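Local coordinates for periplasmic binding protein (Pseudomonas aeruginosa, PDB 2R79) that binds heme in the periplasm and probably hands it to a membrane transporter for uptake into the cell, at residues A133-S138 with A258-A263; R126-W131 with D250-L255; S11-V16 with T30-P35. All coordinates share one frame; numbering follows the deposited sequence.

In the fold
Along the chain, interaction 3 comes first and closes before the other two open. It lies in the lobe built on the parallel sheet 25-28, 5-7, 62-65 and 85-87, beside the heme pocket. Interaction 2 packs helix 111-135 on helix 248-259; interaction 1 joins their C-terminal ends and the turns that follow. Their segments alternate in sequence, their centres are 11 Å apart, and they touch where Trp131 meets Tyr260 and Ala263. Interaction 3 is 21 Å from interaction 2 and 31 Å from interaction 1, centre to centre. Helix 111-135 is the long helix that, as in related metal-chelate binding proteins, links the two lobes, so both tie the C-terminal helix to that linker.

Interaction 1: residues A133-S138 with A258-A263; sequences AAAQKS and AFYPSA
The hydroxyl of Tyr260 takes part in two hydrogen bonds: Gln136 NE2 donates to Tyr260 OH at 3.0 Å (N-H...O angle 162°), and the carbonyl of Gly172 accepts a second from the same oxygen. The phenol oxygen lies close to the amide plane of Gln136, while the ring is turned 60° against it. Gln136 gets there with its chain extended beyond CG, running past the far end of the ring so that Gln136 CG comes within 3.8 Å of Tyr260 CE2. Nearer the root of the ring, Ala135 CB packs at 3.8 Å from Tyr260 CD2, and the same methyl meets Ala263 CB at 4.1 Å. Ala263 is brought round by a type I turn starting at Tyr260, just past helix 248-259. A water links the turns that follow the two helices, 3.2 Å from Ser138 OG and 3.0 Å from Ser262 O, to which it donates. Ser262 OG bonds to Leu19 O of a second subunit, placing this turn at a subunit boundary. With the buried phenol oxygen acting as acceptor for Gln136 and donor to Gly172, the ring is probably held in its tilt by methyl packing near its root and polar bonds at its hydroxyl.

Interaction 2: residues R126-W131 with D250-L255; sequences RRQADW and DGLAAL
Gln128 reaches across from helix 111-135 and lays its amide nitrogen over the peptide group joining Leu252 to Ala253 in helix 248-259. The side chain leaves its helix with CG trans to the backbone N (chi1 176°), heading for the other helix, then bends at chi2 (63°), which carries the amide toward the peptide. Gln128 NE2 ends 3.2 Å from Leu252 C and equally 3.2 Å from Ala253 N, almost straight above the peptide plane. Neither approach is a hydrogen bond: both nitrogens are donors, and Leu252 O, 3.4 Å from Gln128 NE2, is met at a poor angle. What remains is packing of the nitrogen end, the amide being steeply tilted to the peptide it sits over. It is rounded off by the root of Leu252, whose CB lies 3.4 Å from Gln128 NE2, and by Ala253 CB on the other flank at 4.1 Å. The Leu252 side chain also touches Arg170 of helix 163-170. The polar work is done by the other end of the amide: the Ser256 hydroxyl, one turn further along the helix, lies within bonding range of both Gln128 OE1 and Leu252 O, which compete for its single proton. Trp131, one helical turn on from Gln128, bonds through its NE1 to Lys264 O, and both side chains pack on Leu266. As modelled, Ser256 probably helps set the rotation of the buried amide, while the nitrogen sits over a peptide with no hydrogen bond to segment 250-255.

Interaction 3: residues S11-V16 with T30-P35; sequences SLSEWV and TTSQHP
The hydrogen bond across the contact joins Ser13 OG and Ser32 OG, 2.8 Å apart. Ser13 OG stands trans to its own carbonyl carbon (chi1 -64°), which carries the hydroxyl over to Ser32. Both serines are buried and both have second partners, Ser7 OG for Ser13 and Asp29 OD1 for Ser32, so a short polar chain runs from the first strand into the loop. Asp29 also bonds to Thr31 OG1 through its other oxygen, OD2. Within the loop, Gln33 NE2 donates to Thr30 O at 3.0 Å and a nearly straight 172°, in the carbonyl plane, which closes the loop across Thr31, a residue that touches the heme. Van der Waals contact joins Glu14 to His34. Glu14 CG presses on the backbone, 3.3 Å from His34 O, the carbonyl of the cis peptide bond to Pro35. Beyond it the two side chains run alongside each other in the same direction, with Glu14 OE1 4.0 Å from His34 CB and the carboxylate and imidazole planes 43° apart. Of the charged groups, Glu14 OE1 forms a salt bridge with Arg247 NE. The imidazole is not a direct partner, since His34 ND1 stays 5.1 Å from Glu14 OE2; the His34 side chain instead touches Thr238 and Arg247. In the fold, helix 10-18 is the crossover of a beta-alpha-beta unit between the neighbouring parallel strands 5-7 and 25-28. Segment 30-35 leaves the end of strand 25-28 and folds back against that helix, whose other flank packs through Trp15 on helix 94-108.

Interaction 1: residues A133-S138 with A258-A263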
# COMPACT_ATOMS: atom_id res chain seq x y z
N ALA A 133 -8.63 16.50 34.37
CA ALA A 133 -8.48 16.90 35.77
C ALA A 133 -7.35 16.12 36.42
O ALA A 133 -6.52 16.68 37.14
CB ALA A 133 -9.79 16.66 36.52
N ALA A 134 -7.31 14.81 36.16
CA ALA A 134 -6.28 13.97 36.73
C ALA A 134 -4.91 14.29 36.14
O ALA A 134 -3.90 14.25 36.83
CB ALA A 134 -6.62 12.51 36.48
N ALA A 135 -4.88 14.61 34.85
CA ALA A 135 -3.64 14.92 34.16
C ALA A 135 -3.04 16.24 34.62
O ALA A 135 -1.83 16.41 34.61
CB ALA A 135 -3.88 14.97 32.65
N GLN A 136 -3.88 17.18 35.03
CA GLN A 136 -3.41 18.48 35.48
C GLN A 136 -2.80 18.45 36.88
O GLN A 136 -2.35 19.48 37.40
CB GLN A 136 -4.54 19.50 35.41
CG GLN A 136 -5.05 19.72 34.01
CD GLN A 136 -6.14 20.75 33.94
OE1 GLN A 136 -6.95 20.86 34.86
NE2 GLN A 136 -6.17 21.52 32.85
N LYS A 137 -2.78 17.28 37.49
CA LYS A 137 -2.20 17.15 38.82
C LYS A 137 -0.69 17.14 38.73
O LYS A 137 -0.00 17.56 39.66
CB LYS A 137 -2.69 15.86 39.50
CG LYS A 137 -4.04 16.02 40.19
CD LYS A 137 -3.95 17.06 41.30
CE LYS A 137 -5.24 17.15 42.09
NZ LYS A 137 -5.07 18.01 43.29
N SER A 138 -0.16 16.67 37.60
CA SER A 138 1.28 16.64 37.40
C SER A 138 1.76 17.65 36.34
O SER A 138 2.97 17.81 36.14
CB SER A 138 1.73 15.23 37.01
OG SER A 138 1.38 14.94 35.67
N ALA A 258 -1.66 14.73 23.30
CA ALA A 258 -0.53 15.53 22.83
C ALA A 258 -0.26 16.70 23.79
O ALA A 258 0.88 17.12 23.96
CB ALA A 258 -0.80 16.06 21.44
N PHE A 259 -1.33 17.21 24.41
CA PHE A 259 -1.22 18.33 25.35
C PHE A 259 -0.67 17.92 26.72
O PHE A 259 -0.07 18.74 27.42
CB PHE A 259 -2.59 19.01 25.51
CG PHE A 259 -3.06 19.75 24.28
CD1 PHE A 259 -4.39 20.16 24.17
CD2 PHE A 259 -2.18 20.06 23.24
CE1 PHE A 259 -4.84 20.86 23.04
CE2 PHE A 259 -2.62 20.75 22.11
CZ PHE A 259 -3.95 21.15 22.01
N TYR A 260 -0.91 16.67 27.12
CA TYR A 260 -0.42 16.14 28.39
C TYR A 260 0.30 14.84 28.08
O TYR A 260 -0.20 13.76 28.40
CB TYR A 260 -1.57 15.86 29.35
CG TYR A 260 -2.37 17.08 29.73
CD1 TYR A 260 -3.41 17.53 28.92
CD2 TYR A 260 -2.03 17.82 30.86
CE1 TYR A 260 -4.09 18.71 29.23
CE2 TYR A 260 -2.70 19.00 31.17
CZ TYR A 260 -3.73 19.43 30.35
OH TYR A 260 -4.40 20.59 30.66
N PRO A 261 1.48 14.92 27.46
CA PRO A 261 2.28 13.75 27.09
C PRO A 261 2.68 12.81 28.23
O PRO A 261 3.02 11.65 27.98
CB PRO A 261 3.48 14.36 26.38
CG PRO A 261 3.64 15.68 27.06
CD PRO A 261 2.22 16.17 27.18
N SER A 262 2.65 13.30 29.46
CA SER A 262 3.01 12.50 30.62
C SER A 262 1.82 11.82 31.27
O SER A 262 1.87 11.47 32.45
CB SER A 262 3.71 13.36 31.67
OG SER A 262 4.93 13.86 31.17
N ALA A 263 0.75 11.63 30.52
CA ALA A 263 -0.43 10.96 31.04
C ALA A 263 -0.76 9.83 30.09
O ALA A 263 -0.56 9.96 28.88
CB ALA A 263 -1.59 11.93 31.13
O HOH W 1 -0.12 12.38 34.52

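Interaction 2: residues R126-W131 with D250-L255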
# COMPACT_ATOMS: atom_id res chain seq x y z
N ARG A 126 -17.72 14.07 29.52
CA ARG A 126 -17.53 14.03 30.96
C ARG A 126 -16.28 13.22 31.29
O ARG A 126 -15.51 13.57 32.19
CB ARG A 126 -18.75 13.40 31.65
CG ARG A 126 -18.75 13.61 33.16
CD ARG A 126 -20.04 13.12 33.81
NE ARG A 126 -20.03 11.69 34.05
CZ ARG A 126 -21.07 11.01 34.52
NH1 ARG A 126 -22.20 11.64 34.80
NH2 ARG A 126 -20.98 9.70 34.71
N ARG A 127 -16.08 12.15 30.53
CA ARG A 127 -14.93 11.28 30.71
C ARG A 127 -13.65 12.00 30.31
O ARG A 127 -12.59 11.82 30.94
CB ARG A 127 -15.13 10.04 29.86
CG ARG A 127 -14.03 9.01 29.98
CD ARG A 127 -14.17 7.96 28.88
NE ARG A 127 -13.05 7.03 28.89
CZ ARG A 127 -12.75 6.22 27.88
NH1 ARG A 127 -13.49 6.24 26.77
NH2 ARG A 127 -11.71 5.40 27.98
N GLN A 128 -13.73 12.81 29.25
CA GLN A 128 -12.58 13.56 28.76
C GLN A 128 -12.17 14.60 29.81
O GLN A 128 -10.98 14.78 30.07
CB GLN A 128 -12.93 14.24 27.43
CG GLN A 128 -11.85 15.15 26.84
CD GLN A 128 -10.57 14.41 26.48
OE1 GLN A 128 -9.58 14.46 27.22
NE2 GLN A 128 -10.58 13.72 25.34
N ALA A 129 -13.15 15.24 30.43
CA ALA A 129 -12.90 16.26 31.45
C ALA A 129 -12.28 15.67 32.72
O ALA A 129 -11.44 16.30 33.35
CB ALA A 129 -14.20 16.98 31.81
N ASP A 130 -12.71 14.47 33.09
CA ASP A 130 -12.17 13.81 34.27
C ASP A 130 -10.72 13.40 34.04
O ASP A 130 -9.89 13.48 34.94
CB ASP A 130 -13.01 12.58 34.63
CG ASP A 130 -14.29 12.94 35.37
OD1 ASP A 130 -14.58 14.15 35.54
OD2 ASP A 130 -15.00 12.01 35.79
N TRP A 131 -10.42 12.95 32.82
CA TRP A 131 -9.07 12.53 32.47
C TRP A 131 -8.15 13.75 32.55
O TRP A 131 -7.03 13.68 33.05
CB TRP A 131 -9.06 11.96 31.05
CG TRP A 131 -7.73 11.50 30.56
CD1 TRP A 131 -7.22 10.24 30.64
CD2 TRP A 131 -6.75 12.30 29.89
NE1 TRP A 131 -5.98 10.20 30.06
CE2 TRP A 131 -5.66 11.45 29.59
CE3 TRP A 131 -6.67 13.64 29.51
CZ2 TRP A 131 -4.51 11.90 28.93
CZ3 TRP A 131 -5.53 14.10 28.85
CH2 TRP A 131 -4.46 13.22 28.57
N ASP A 250 -13.26 11.68 19.66
CA ASP A 250 -12.03 10.97 19.33
C ASP A 250 -10.94 11.99 19.08
O ASP A 250 -9.78 11.77 19.42
CB ASP A 250 -12.21 10.09 18.09
CG ASP A 250 -13.17 8.94 18.31
OD1 ASP A 250 -12.97 8.17 19.28
OD2 ASP A 250 -14.12 8.80 17.52
N GLY A 251 -11.33 13.13 18.50
CA GLY A 251 -10.38 14.19 18.23
C GLY A 251 -9.82 14.77 19.52
O GLY A 251 -8.62 15.03 19.62
N LEU A 252 -10.68 14.96 20.51
CA LEU A 252 -10.26 15.49 21.80
C LEU A 252 -9.28 14.54 22.50
O LEU A 252 -8.35 14.99 23.18
CB LEU A 252 -11.47 15.73 22.71
CG LEU A 252 -12.50 16.77 22.26
CD1 LEU A 252 -13.64 16.79 23.25
CD2 LEU A 252 -11.88 18.15 22.15
N ALA A 253 -9.49 13.24 22.33
CA ALA A 253 -8.62 12.25 22.97
C ALA A 253 -7.21 12.34 22.43
O ALA A 253 -6.24 12.23 23.18
CB ALA A 253 -9.17 10.84 22.75
N ALA A 254 -7.09 12.53 21.13
CA ALA A 254 -5.78 12.64 20.50
C ALA A 254 -5.10 13.95 20.92
O ALA A 254 -3.94 13.94 21.31
CB ALA A 254 -5.93 12.58 18.98
N LEU A 255 -5.83 15.06 20.84
CA LEU A 255 -5.26 16.35 21.23
C LEU A 255 -4.83 16.41 22.69
O LEU A 255 -3.72 16.85 23.00
CB LEU A 255 -6.26 17.49 20.97
CG LEU A 255 -6.32 18.03 19.55
CD1 LEU A 255 -7.48 18.99 19.43
CD2 LEU A 255 -5.01 18.73 19.20

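Interaction 3: residues S11-V16 with T30-P35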
# COMPACT_ATOMS: atom_id res chain seq x y z
N SER A 11 -20.13 18.32 9.66
CA SER A 11 -20.69 17.72 10.87
C SER A 11 -22.17 17.36 10.79
O SER A 11 -22.58 16.37 11.39
CB SER A 11 -20.44 18.64 12.07
OG SER A 11 -19.05 18.70 12.35
N LEU A 12 -22.96 18.15 10.08
CA LEU A 12 -24.38 17.84 9.93
C LEU A 12 -24.53 16.49 9.21
O LEU A 12 -25.28 15.62 9.65
CB LEU A 12 -25.08 18.93 9.13
CG LEU A 12 -26.01 19.87 9.90
CD1 LEU A 12 -25.30 20.42 11.12
CD2 LEU A 12 -26.47 21.00 8.98
N SER A 13 -23.80 16.34 8.11
CA SER A 13 -23.83 15.11 7.33
C SER A 13 -23.43 13.90 8.16
O SER A 13 -24.04 12.84 8.06
CB SER A 13 -22.90 15.23 6.12
OG SER A 13 -23.34 16.25 5.24
N GLU A 14 -22.39 14.07 8.98
CA GLU A 14 -21.94 12.98 9.83
C GLU A 14 -23.06 12.56 10.77
O GLU A 14 -23.25 11.38 11.02
CB GLU A 14 -20.73 13.39 10.66
CG GLU A 14 -19.48 13.70 9.87
CD GLU A 14 -18.27 13.83 10.77
OE1 GLU A 14 -17.87 12.81 11.38
OE2 GLU A 14 -17.71 14.94 10.87
N TRP A 15 -23.78 13.55 11.30
CA TRP A 15 -24.87 13.26 12.23
C TRP A 15 -26.00 12.50 11.56
O TRP A 15 -26.51 11.54 12.13
CB TRP A 15 -25.40 14.55 12.86
CG TRP A 15 -24.59 14.97 14.04
CD1 TRP A 15 -23.98 16.17 14.23
CD2 TRP A 15 -24.28 14.17 15.19
NE1 TRP A 15 -23.30 16.17 15.43
CE2 TRP A 15 -23.47 14.96 16.04
CE3 TRP A 15 -24.61 12.87 15.59
CZ2 TRP A 15 -22.98 14.49 17.26
CZ3 TRP A 15 -24.12 12.40 16.81
CH2 TRP A 15 -23.32 13.21 17.63
N VAL A 16 -26.38 12.91 10.35
CA VAL A 16 -27.43 12.22 9.62
C VAL A 16 -27.04 10.75 9.48
O VAL A 16 -27.84 9.85 9.76
CB VAL A 16 -27.64 12.83 8.21
CG1 VAL A 16 -28.55 11.94 7.39
CG2 VAL A 16 -28.25 14.22 8.33
N THR A 30 -18.97 19.90 -0.47
CA THR A 30 -17.58 19.45 -0.42
C THR A 30 -16.95 19.25 0.96
O THR A 30 -15.96 18.53 1.08
CB THR A 30 -16.68 20.39 -1.25
OG1 THR A 30 -16.78 21.72 -0.73
CG2 THR A 30 -17.09 20.39 -2.71
N THR A 31 -17.50 19.85 2.01
CA THR A 31 -16.91 19.66 3.34
C THR A 31 -17.37 18.36 4.00
O THR A 31 -16.89 18.00 5.07
CB THR A 31 -17.25 20.82 4.32
OG1 THR A 31 -18.66 20.88 4.53
CG2 THR A 31 -16.74 22.15 3.78
N SER A 32 -18.30 17.66 3.35
CA SER A 32 -18.82 16.40 3.87
C SER A 32 -17.99 15.25 3.32
O SER A 32 -18.27 14.73 2.25
CB SER A 32 -20.28 16.24 3.48
OG SER A 32 -21.06 17.29 4.03
N GLN A 33 -16.97 14.86 4.08
CA GLN A 33 -16.06 13.81 3.67
C GLN A 33 -16.04 12.61 4.61
O GLN A 33 -15.19 11.73 4.49
CB GLN A 33 -14.65 14.40 3.56
CG GLN A 33 -14.52 15.46 2.48
CD GLN A 33 -13.29 16.32 2.66
OE1 GLN A 33 -12.23 15.84 3.08
NE2 GLN A 33 -13.41 17.60 2.32
N HIS A 34 -16.97 12.59 5.55
CA HIS A 34 -17.04 11.49 6.51
C HIS A 34 -18.48 11.13 6.80
O HIS A 34 -19.29 11.99 7.10
CB HIS A 34 -16.33 11.88 7.81
CG HIS A 34 -14.89 12.21 7.63
ND1 HIS A 34 -14.45 13.44 7.18
CD2 HIS A 34 -13.78 11.44 7.76
CE1 HIS A 34 -13.14 13.41 7.03
NE2 HIS A 34 -12.70 12.21 7.38
N PRO A 35 -18.81 9.83 6.69
CA PRO A 35 -17.87 8.79 6.30
C PRO A 35 -17.38 8.90 4.86
O PRO A 35 -17.94 9.63 4.04
CB PRO A 35 -18.65 7.50 6.56
CG PRO A 35 -20.06 7.91 6.30
CD PRO A 35 -20.12 9.25 7.02